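Long-range contacts in mRNA export factor MEX67 (Candida albicans, PDB 1Q40), which probably serves, with a partner protein, as an export receptor that carries mRNA through nuclear pores, this M domain having the NTF2-like fold: residues D69-S77 / F142-S153; K180-V188 / V199-T210. All coordinates share one frame; numbering follows the deposited sequence.

Interaction 1: D69-S77 / F142-S153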
loop_
_atom_site.group_PDB
_atom_site.type_symbol
_atom_site.label_atom_id
_atom_site.label_comp_id
_atom_site.label_asym_id
_atom_site.label_seq_id
_atom_site.Cartn_x
_atom_site.Cartn_y
_atom_site.Cartn_z
ATOM N N ASP B 69 19.525 1.292 6.487
ATOM C CA ASP B 69 19.616 0.202 7.451
ATOM C C ASP B 69 18.256 -0.013 8.133
ATOM O O ASP B 69 17.802 0.820 8.923
ATOM C CB ASP B 69 20.714 0.490 8.479
ATOM C CG ASP B 69 21.084 -0.731 9.307
ATOM O OD1 ASP B 69 22.307 -1.010 9.484
ATOM O OD2 ASP B 69 20.226 -1.467 9.831
ATOM N N PHE B 70 17.609 -1.133 7.821
ATOM C CA PHE B 70 16.307 -1.480 8.406
ATOM C C PHE B 70 16.399 -2.411 9.637
ATOM O O PHE B 70 15.412 -3.062 9.982
ATOM C CB PHE B 70 15.422 -2.143 7.348
ATOM C CG PHE B 70 14.995 -1.222 6.242
ATOM C CD1 PHE B 70 15.623 -1.258 5.002
ATOM C CD2 PHE B 70 13.943 -0.345 6.430
ATOM C CE1 PHE B 70 15.205 -0.412 3.970
ATOM C CE2 PHE B 70 13.520 0.507 5.415
ATOM C CZ PHE B 70 14.150 0.476 4.176
ATOM N N GLY B 71 17.569 -2.461 10.282
ATOM C CA GLY B 71 17.834 -3.339 11.419
ATOM C C GLY B 71 16.815 -3.433 12.549
ATOM O O GLY B 71 16.593 -4.512 13.077
ATOM N N TYR B 72 16.186 -2.323 12.930
ATOM C CA TYR B 72 15.166 -2.354 13.992
ATOM C C TYR B 72 13.822 -2.963 13.558
ATOM O O TYR B 72 13.022 -3.371 14.397
ATOM C CB TYR B 72 14.917 -0.944 14.540
ATOM C CG TYR B 72 15.950 -0.471 15.548
ATOM C CD1 TYR B 72 16.595 0.751 15.397
ATOM C CD2 TYR B 72 16.279 -1.256 16.649
ATOM C CE1 TYR B 72 17.557 1.181 16.321
ATOM C CE2 TYR B 72 17.234 -0.843 17.571
ATOM C CZ TYR B 72 17.861 0.378 17.407
ATOM O OH TYR B 72 18.789 0.772 18.337
ATOM N N TYR B 73 13.595 -3.025 12.249
ATOM C CA TYR B 73 12.317 -3.400 11.657
ATOM C C TYR B 73 12.247 -4.820 11.089
ATOM O O TYR B 73 11.156 -5.398 10.979
ATOM C CB TYR B 73 12.034 -2.450 10.507
ATOM C CG TYR B 73 11.899 -1.003 10.909
ATOM C CD1 TYR B 73 10.663 -0.483 11.263
ATOM C CD2 TYR B 73 12.995 -0.158 10.929
ATOM C CE1 TYR B 73 10.513 0.841 11.638
ATOM C CE2 TYR B 73 12.857 1.201 11.297
ATOM C CZ TYR B 73 11.612 1.689 11.634
ATOM O OH TYR B 73 11.425 3.004 12.008
ATOM N N LEU B 74 13.395 -5.379 10.722
ATOM C CA LEU B 74 13.419 -6.589 9.906
ATOM C C LEU B 74 12.874 -7.824 10.597
ATOM O O LEU B 74 12.194 -8.629 9.963
ATOM C CB LEU B 74 14.836 -6.892 9.411
ATOM C CG LEU B 74 15.403 -5.950 8.367
ATOM C CD1 LEU B 74 16.861 -6.293 8.147
ATOM C CD2 LEU B 74 14.640 -6.056 7.079
ATOM N N ASN B 75 13.179 -8.008 11.876
ATOM C CA ASN B 75 12.732 -9.236 12.551
ATOM C C ASN B 75 11.215 -9.299 12.691
ATOM O O ASN B 75 10.626 -10.378 12.669
ATOM C CB ASN B 75 13.374 -9.401 13.925
ATOM C CG ASN B 75 13.102 -10.769 14.517
ATOM O OD1 ASN B 75 13.340 -11.796 13.871
ATOM N ND2 ASN B 75 12.577 -10.796 15.733
ATOM N N ASN B 76 10.589 -8.134 12.822
ATOM C CA ASN B 76 9.149 -8.051 12.969
ATOM C C ASN B 76 8.375 -7.776 11.677
ATOM O O ASN B 76 7.147 -7.682 11.713
ATOM C CB ASN B 76 8.816 -6.994 14.015
ATOM C CG ASN B 76 9.224 -7.423 15.419
ATOM O OD1 ASN B 76 9.361 -8.617 15.696
ATOM N ND2 ASN B 76 9.437 -6.455 16.300
ATOM N N SER B 77 9.078 -7.658 10.555
ATOM C CA SER B 77 8.457 -7.318 9.277
ATOM C C SER B 77 7.588 -8.448 8.742
ATOM O O SER B 77 8.042 -9.571 8.587
ATOM C CB SER B 77 9.527 -6.958 8.233
ATOM O OG SER B 77 8.976 -6.871 6.923
ATOM N N PHE B 142 8.940 10.247 8.347
ATOM C CA PHE B 142 9.221 10.620 9.733
ATOM C C PHE B 142 10.718 10.627 10.025
ATOM O O PHE B 142 11.519 10.074 9.263
ATOM C CB PHE B 142 8.470 9.721 10.739
ATOM C CG PHE B 142 8.768 8.235 10.611
ATOM C CD1 PHE B 142 9.960 7.691 11.086
ATOM C CD2 PHE B 142 7.846 7.384 10.039
ATOM C CE1 PHE B 142 10.230 6.316 10.964
ATOM C CE2 PHE B 142 8.111 6.008 9.916
ATOM C CZ PHE B 142 9.294 5.485 10.385
ATOM N N ASP B 143 11.087 11.298 11.115
ATOM C CA ASP B 143 12.421 11.217 11.685
ATOM C C ASP B 143 12.395 10.197 12.808
ATOM O O ASP B 143 11.401 10.072 13.514
ATOM C CB ASP B 143 12.840 12.563 12.266
ATOM C CG ASP B 143 13.038 13.605 11.209
ATOM O OD1 ASP B 143 14.150 13.650 10.643
ATOM O OD2 ASP B 143 12.143 14.413 10.866
ATOM N N GLU B 144 13.481 9.456 12.963
ATOM C CA GLU B 144 13.649 8.599 14.122
ATOM C C GLU B 144 14.467 9.383 15.126
ATOM O O GLU B 144 15.558 9.833 14.804
ATOM C CB GLU B 144 14.346 7.303 13.737
ATOM C CG GLU B 144 13.500 6.427 12.834
ATOM C CD GLU B 144 14.250 5.210 12.315
ATOM O OE1 GLU B 144 15.471 5.120 12.545
ATOM O OE2 GLU B 144 13.620 4.349 11.657
ATOM N N VAL B 145 13.928 9.562 16.330
ATOM C CA VAL B 145 14.571 10.371 17.371
ATOM C C VAL B 145 15.233 9.548 18.483
ATOM O O VAL B 145 16.046 10.068 19.239
ATOM C CB VAL B 145 13.581 11.378 17.995
ATOM C CG1 VAL B 145 13.082 12.358 16.938
ATOM C CG2 VAL B 145 12.400 10.676 18.660
ATOM N N ALA B 146 14.881 8.270 18.584
ATOM C CA ALA B 146 15.479 7.391 19.575
ATOM C C ALA B 146 15.218 5.928 19.247
ATOM O O ALA B 146 14.280 5.601 18.510
ATOM C CB ALA B 146 14.955 7.722 21.001
ATOM N N GLN B 147 16.074 5.062 19.793
ATOM C CA GLN B 147 15.929 3.610 19.677
ATOM C C GLN B 147 14.566 3.226 20.241
ATOM O O GLN B 147 14.007 3.972 21.043
ATOM C CB GLN B 147 17.064 2.891 20.448
ATOM C CG GLN B 147 16.989 3.029 21.972
ATOM C CD GLN B 147 18.229 2.507 22.726
ATOM O OE1 GLN B 147 19.359 2.615 22.245
ATOM N NE2 GLN B 147 18.007 1.966 23.924
ATOM N N PRO B 148 14.017 2.084 19.839
ATOM C CA PRO B 148 12.765 1.611 20.438
ATOM C C PRO B 148 12.920 1.318 21.937
ATOM O O PRO B 148 14.015 1.028 22.415
ATOM C CB PRO B 148 12.441 0.330 19.648
ATOM C CG PRO B 148 13.682 -0.060 19.000
ATOM C CD PRO B 148 14.509 1.173 18.793
ATOM N N GLU B 149 11.822 1.414 22.668
ATOM C CA GLU B 149 11.812 1.059 24.080
ATOM C C GLU B 149 12.321 -0.367 24.291
ATOM O O GLU B 149 13.129 -0.622 25.191
ATOM C CB GLU B 149 10.410 1.218 24.665
ATOM C CG GLU B 149 10.286 0.739 26.107
ATOM C CD GLU B 149 8.975 1.138 26.753
ATOM O OE1 GLU B 149 8.059 1.581 26.031
ATOM O OE2 GLU B 149 8.861 0.998 27.989
ATOM N N VAL B 150 11.862 -1.272 23.429
ATOM C CA VAL B 150 12.199 -2.693 23.476
ATOM C C VAL B 150 12.913 -3.069 22.178
ATOM O O VAL B 150 12.385 -2.848 21.089
ATOM C CB VAL B 150 10.924 -3.550 23.624
ATOM C CG1 VAL B 150 11.247 -5.063 23.596
ATOM C CG2 VAL B 150 10.187 -3.189 24.903
ATOM N N ASP B 151 14.110 -3.638 22.289
ATOM C CA ASP B 151 14.916 -3.961 21.104
ATOM C C ASP B 151 14.435 -5.271 20.499
ATOM O O ASP B 151 14.665 -6.330 21.066
ATOM C CB ASP B 151 16.400 -4.068 21.477
ATOM C CG ASP B 151 17.330 -4.014 20.259
ATOM O OD1 ASP B 151 16.943 -4.456 19.142
ATOM O OD2 ASP B 151 18.483 -3.527 20.344
ATOM N N GLY B 152 13.749 -5.196 19.363
ATOM C CA GLY B 152 13.261 -6.386 18.678
ATOM C C GLY B 152 14.055 -6.754 17.434
ATOM O O GLY B 152 13.506 -7.373 16.534
ATOM N N SER B 153 15.338 -6.396 17.393
ATOM C CA SER B 153 16.154 -6.497 16.179
ATOM C C SER B 153 16.787 -7.873 15.931
ATOM O O SER B 153 16.927 -8.299 14.779
ATOM C CB SER B 153 17.257 -5.423 16.190
ATOM O OG SER B 153 18.175 -5.632 17.246
HETATM O O HOH W 1 16.100 -7.009 12.635
HETATM O O HOH W 2 13.051 -3.260 17.203
HETATM O O HOH W 3 12.101 -5.912 14.188
HETATM O O HOH W 4 18.554 -0.612 20.866
#

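Interaction 2: K180-V188 / V199-T210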
loop_
_atom_site.group_PDB
_atom_site.type_symbol
_atom_site.label_atom_id
_atom_site.label_comp_id
_atom_site.label_asym_id
_atom_site.label_seq_id
_atom_site.Cartn_x
_atom_site.Cartn_y
_atom_site.Cartn_z
ATOM N N LYS B 180 15.725 8.829 8.788
ATOM C CA LYS B 180 14.405 9.087 8.254
ATOM C C LYS B 180 13.925 7.853 7.508
ATOM O O LYS B 180 14.724 7.120 6.948
ATOM C CB LYS B 180 14.419 10.275 7.284
ATOM C CG LYS B 180 14.777 11.593 7.933
ATOM C CD LYS B 180 14.813 12.711 6.906
ATOM C CE LYS B 180 13.517 13.511 6.892
ATOM N NZ LYS B 180 13.739 14.935 7.250
ATOM N N LYS B 181 12.615 7.624 7.534
ATOM C CA LYS B 181 11.979 6.612 6.693
ATOM C C LYS B 181 10.733 7.214 6.032
ATOM O O LYS B 181 10.152 8.154 6.541
ATOM C CB LYS B 181 11.564 5.397 7.523
ATOM C CG LYS B 181 12.671 4.772 8.381
ATOM C CD LYS B 181 13.651 3.965 7.555
ATOM C CE LYS B 181 14.529 3.086 8.444
ATOM N NZ LYS B 181 15.267 3.880 9.468
ATOM N N SER B 182 10.338 6.675 4.887
ATOM C CA SER B 182 9.017 6.975 4.343
ATOM C C SER B 182 8.103 5.822 4.716
ATOM O O SER B 182 8.570 4.756 5.129
ATOM C CB SER B 182 9.063 7.202 2.835
ATOM O OG SER B 182 9.627 8.470 2.557
ATOM N N PHE B 183 6.802 6.055 4.625
ATOM C CA PHE B 183 5.826 5.071 5.069
ATOM C C PHE B 183 4.429 5.320 4.518
ATOM O O PHE B 183 4.094 6.419 4.047
ATOM C CB PHE B 183 5.737 5.083 6.602
ATOM C CG PHE B 183 4.923 6.225 7.140
ATOM C CD1 PHE B 183 3.561 6.061 7.403
ATOM C CD2 PHE B 183 5.501 7.467 7.342
ATOM C CE1 PHE B 183 2.788 7.123 7.865
ATOM C CE2 PHE B 183 4.739 8.548 7.820
ATOM C CZ PHE B 183 3.385 8.375 8.088
ATOM N N ASP B 184 3.621 4.265 4.619
ATOM C CA ASP B 184 2.187 4.304 4.386
ATOM C C ASP B 184 1.509 3.533 5.515
ATOM O O ASP B 184 1.994 2.493 5.930
ATOM C CB ASP B 184 1.857 3.665 3.045
ATOM C CG ASP B 184 2.848 4.057 1.951
ATOM O OD1 ASP B 184 2.593 5.080 1.254
ATOM O OD2 ASP B 184 3.900 3.394 1.731
ATOM N N ARG B 185 0.387 4.037 6.004
ATOM C CA ARG B 185 -0.315 3.405 7.098
ATOM C C ARG B 185 -1.824 3.442 6.856
ATOM O O ARG B 185 -2.379 4.502 6.582
ATOM C CB ARG B 185 0.017 4.112 8.406
ATOM C CG ARG B 185 -0.329 3.296 9.639
ATOM C CD ARG B 185 0.266 3.849 10.933
ATOM N NE ARG B 185 0.017 2.932 12.036
ATOM C CZ ARG B 185 0.595 2.993 13.228
ATOM N NH1 ARG B 185 0.273 2.103 14.155
ATOM N NH2 ARG B 185 1.491 3.921 13.503
ATOM N N THR B 186 -2.466 2.286 6.994
ATOM C CA THR B 186 -3.893 2.106 6.734
ATOM C C THR B 186 -4.616 1.670 8.003
ATOM O O THR B 186 -4.235 0.690 8.636
ATOM C CB THR B 186 -4.092 1.049 5.626
ATOM O OG1 THR B 186 -3.550 1.538 4.401
ATOM C CG2 THR B 186 -5.573 0.830 5.302
ATOM N N PHE B 187 -5.660 2.413 8.358
ATOM C CA PHE B 187 -6.529 2.115 9.483
ATOM C C PHE B 187 -7.936 1.767 8.956
ATOM O O PHE B 187 -8.452 2.452 8.079
ATOM C CB PHE B 187 -6.665 3.341 10.394
ATOM C CG PHE B 187 -5.362 3.867 10.950
ATOM C CD1 PHE B 187 -4.894 3.435 12.180
ATOM C CD2 PHE B 187 -4.640 4.836 10.266
ATOM C CE1 PHE B 187 -3.714 3.936 12.717
ATOM C CE2 PHE B 187 -3.453 5.348 10.786
ATOM C CZ PHE B 187 -2.995 4.900 12.020
ATOM N N VAL B 188 -8.552 0.714 9.483
ATOM C CA VAL B 188 -10.000 0.540 9.376
ATOM C C VAL B 188 -10.567 0.943 10.733
ATOM O O VAL B 188 -10.264 0.309 11.740
ATOM C CB VAL B 188 -10.397 -0.911 9.052
ATOM C CG1 VAL B 188 -11.919 -1.057 8.982
ATOM C CG2 VAL B 188 -9.765 -1.358 7.753
ATOM N N VAL B 199 -10.044 1.014 16.254
ATOM C CA VAL B 199 -9.221 0.557 15.138
ATOM C C VAL B 199 -9.323 -0.964 15.044
ATOM O O VAL B 199 -8.805 -1.690 15.895
ATOM C CB VAL B 199 -7.739 0.997 15.290
ATOM C CG1 VAL B 199 -6.898 0.512 14.113
ATOM C CG2 VAL B 199 -7.638 2.520 15.422
ATOM N N ALA B 200 -10.026 -1.430 14.012
ATOM C CA ALA B 200 -10.189 -2.853 13.733
ATOM C C ALA B 200 -8.935 -3.466 13.109
ATOM O O ALA B 200 -8.604 -4.613 13.385
ATOM C CB ALA B 200 -11.370 -3.071 12.803
ATOM N N SER B 201 -8.290 -2.699 12.237
ATOM C CA SER B 201 -7.127 -3.142 11.459
ATOM C C SER B 201 -6.178 -1.968 11.273
ATOM O O SER B 201 -6.612 -0.839 11.079
ATOM C CB SER B 201 -7.556 -3.691 10.089
ATOM O OG SER B 201 -6.433 -3.905 9.237
ATOM N N ASP B 202 -4.879 -2.254 11.304
ATOM C CA ASP B 202 -3.835 -1.241 11.278
ATOM C C ASP B 202 -2.606 -1.879 10.624
ATOM O O ASP B 202 -2.025 -2.800 11.199
ATOM C CB ASP B 202 -3.552 -0.833 12.715
ATOM C CG ASP B 202 -2.566 0.304 12.849
ATOM O OD1 ASP B 202 -1.896 0.688 11.867
ATOM O OD2 ASP B 202 -2.384 0.866 13.952
ATOM N N THR B 203 -2.241 -1.418 9.418
ATOM C CA THR B 203 -1.064 -1.920 8.703
ATOM C C THR B 203 -0.101 -0.774 8.410
ATOM O O THR B 203 -0.492 0.228 7.813
ATOM C CB THR B 203 -1.442 -2.649 7.375
ATOM O OG1 THR B 203 -2.346 -1.859 6.581
ATOM C CG2 THR B 203 -2.235 -3.889 7.651
ATOM N N LEU B 204 1.155 -0.946 8.824
ATOM C CA LEU B 204 2.198 0.050 8.659
ATOM C C LEU B 204 3.224 -0.514 7.694
ATOM O O LEU B 204 3.737 -1.602 7.918
ATOM C CB LEU B 204 2.883 0.323 10.001
ATOM C CG LEU B 204 4.106 1.250 10.022
ATOM C CD1 LEU B 204 3.808 2.613 9.411
ATOM C CD2 LEU B 204 4.599 1.417 11.436
ATOM N N LEU B 205 3.516 0.233 6.629
ATOM C CA LEU B 205 4.541 -0.123 5.667
ATOM C C LEU B 205 5.706 0.857 5.794
ATOM O O LEU B 205 5.507 2.069 5.735
ATOM C CB LEU B 205 3.983 -0.103 4.244
ATOM C CG LEU B 205 4.932 -0.679 3.166
ATOM C CD1 LEU B 205 4.152 -1.379 2.093
ATOM C CD2 LEU B 205 5.798 0.400 2.507
ATOM N N ILE B 206 6.911 0.310 5.951
ATOM C CA ILE B 206 8.151 1.072 6.136
ATOM C C ILE B 206 9.036 0.878 4.907
ATOM O O ILE B 206 9.236 -0.251 4.455
ATOM C CB ILE B 206 8.880 0.563 7.400
ATOM C CG1 ILE B 206 7.992 0.726 8.648
ATOM C CG2 ILE B 206 10.223 1.274 7.591
ATOM C CD1 ILE B 206 7.687 2.185 9.024
ATOM N N ARG B 207 9.553 1.983 4.371
ATOM C CA ARG B 207 10.333 1.999 3.138
ATOM C C ARG B 207 11.385 3.137 3.153
ATOM O O ARG B 207 11.370 4.011 4.046
ATOM C CB ARG B 207 9.403 2.090 1.913
ATOM C CG ARG B 207 8.385 3.224 1.961
ATOM C CD ARG B 207 7.403 3.237 0.805
ATOM N NE ARG B 207 6.389 4.276 0.952
ATOM C CZ ARG B 207 6.509 5.520 0.493
ATOM N NH1 ARG B 207 5.520 6.383 0.683
ATOM N NH2 ARG B 207 7.610 5.914 -0.142
ATOM N N PRO B 208 12.336 3.103 2.217
ATOM C CA PRO B 208 13.382 4.130 2.189
ATOM C C PRO B 208 12.788 5.536 2.063
ATOM O O PRO B 208 11.781 5.748 1.377
ATOM C CB PRO B 208 14.214 3.756 0.962
ATOM C CG PRO B 208 13.979 2.277 0.789
ATOM C CD PRO B 208 12.534 2.096 1.156
ATOM N N TYR B 209 13.389 6.473 2.775
ATOM C CA TYR B 209 12.994 7.869 2.707
ATOM C C TYR B 209 13.158 8.397 1.296
ATOM O O TYR B 209 14.175 8.130 0.634
ATOM C CB TYR B 209 13.860 8.697 3.645
ATOM C CG TYR B 209 13.627 10.182 3.532
ATOM C CD1 TYR B 209 12.367 10.728 3.758
ATOM C CD2 TYR B 209 14.669 11.041 3.182
ATOM C CE1 TYR B 209 12.151 12.098 3.655
ATOM C CE2 TYR B 209 14.466 12.417 3.079
ATOM C CZ TYR B 209 13.203 12.936 3.315
ATOM O OH TYR B 209 12.992 14.291 3.222
ATOM N N THR B 210 12.140 9.116 0.832
ATOM C CA THR B 210 12.217 9.825 -0.420
ATOM C C THR B 210 11.851 11.281 -0.174
ATOM O O THR B 210 10.750 11.590 0.286
ATOM C CB THR B 210 11.342 9.170 -1.518
ATOM O OG1 THR B 210 11.614 9.809 -2.767
ATOM C CG2 THR B 210 9.833 9.368 -1.284
HETATM O O HOH W 5 15.908 5.888 4.074
HETATM O O HOH W 6 7.893 10.607 1.134
HETATM O O HOH W 7 -5.506 -1.919 7.742
#

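Interaction 1: D69-S77 / F142-S153
The ring of Y72 lies under P148, whose CD sits 3.5 Å from the ring centroid and 9° off its normal, a CH-pi contact over one face. D151 OD1 stands at the ring edge, near its plane, and Q147 CB comes obliquely upon the phenol end, 3.5 Å from Y72 OH. The ring of Y73 meets E144 at its edge, with ring and carboxylate planes 27° apart. There Y73 OH donates to E144 OE2 at 2.6 Å, reaching that oxygen on its anti side and out of the carboxylate plane, while the edge of the F142 ring lies near the same hydroxyl. E144 extends its chain beyond CG (chi2 173°), which carries the carboxylate across to the phenol; K181 pairs with the same oxygen, so the phenol meets a carboxylate already held by a lysine.

Beyond the rings the backbones join through water. One molecule donates to both G71 O and S153 O, and another links Y72 O with G152 N. N75 CB packs 3.3 Å from G152 O, and S153 CB rests against G71 O. D151 OD1 accepts from S153 N, closing an Asx turn, and also from S153 OG, which fixes the carboxylate beside Y72; its OD2 bonds H173 and, through a water, reaches Y72 OH.

The contact thus ties the loop between strand 44-49 and helix 86-91 to the end of strand 134-146 and the loop that follows. Y73 also packs on M47 and V49 of strand 44-49, and both Y73 and F142 touch I206 of strand 198-208.

Interaction 2: K180-V188 / V199-T210
A beta hairpin of the NTF2-like domain's curved sheet pairs strand 181-188 with strand 199-208, their segment axes 4.6 Å apart and their directions antiparallel at 152°. Backbone bonds run both ways at S182-R207, D184-L205 and T186-T203; L205 N to D184 O is the shortest of these, at 2.8 Å.

Two salt bridges lie on opposite faces of this ladder. On the face with F183 and L204, R185 meets D202 side-on: NE of R185 gives a 171° bond to the syn lone pair of D202 OD1 at 3.0 Å, and NH1 reaches OD2 at 2.9 Å. CG of R185, anti to the backbone N (chi1 -163°), begins an extended chain to the carboxylate. On the other face R207 grips D184, NE to OD2 at 2.8 Å and NH1 to OD1, while S182 CB lies over one guanidinium face. S182 OG accepts from T210 N, and K180 runs alongside Y209, its CD 3.9 Å from the ring centroid.

Polar side chains of another protein chain bond T186, S201 and T203, H139 bonds D184, and Y39 bonds D202. Strand 134-146 flanks strand 181-190, strand 44-49 flanks strand 198-208, and helix 14-29 packs on the face of R185, F187 and D202, its W28 making a cation-pi contact with R185.

Interaction 1 closes in the chain before interaction 2 opens; their centres lie about 14 Å apart and both reach one sheet, where strands 134-146 and 181-190 are antiparallel neighbours. They touch directly: E144 OE2 forms a salt bridge with K181 NZ at 2.8 Å, and F142 N probably bonds K181 O at 3.0 Å. K180 adds packing, its CG lying 3.5 Å from D143 OD1. Strand 134-146 thus lies beside the hairpin and, through E144 and F142, also meets loop 69-77. A second connection comes from F70 of interaction 1, which packs on I206 and P208 of interaction 2. The other protein chain comes within reach of interaction 2 but touches neither segment of interaction 1.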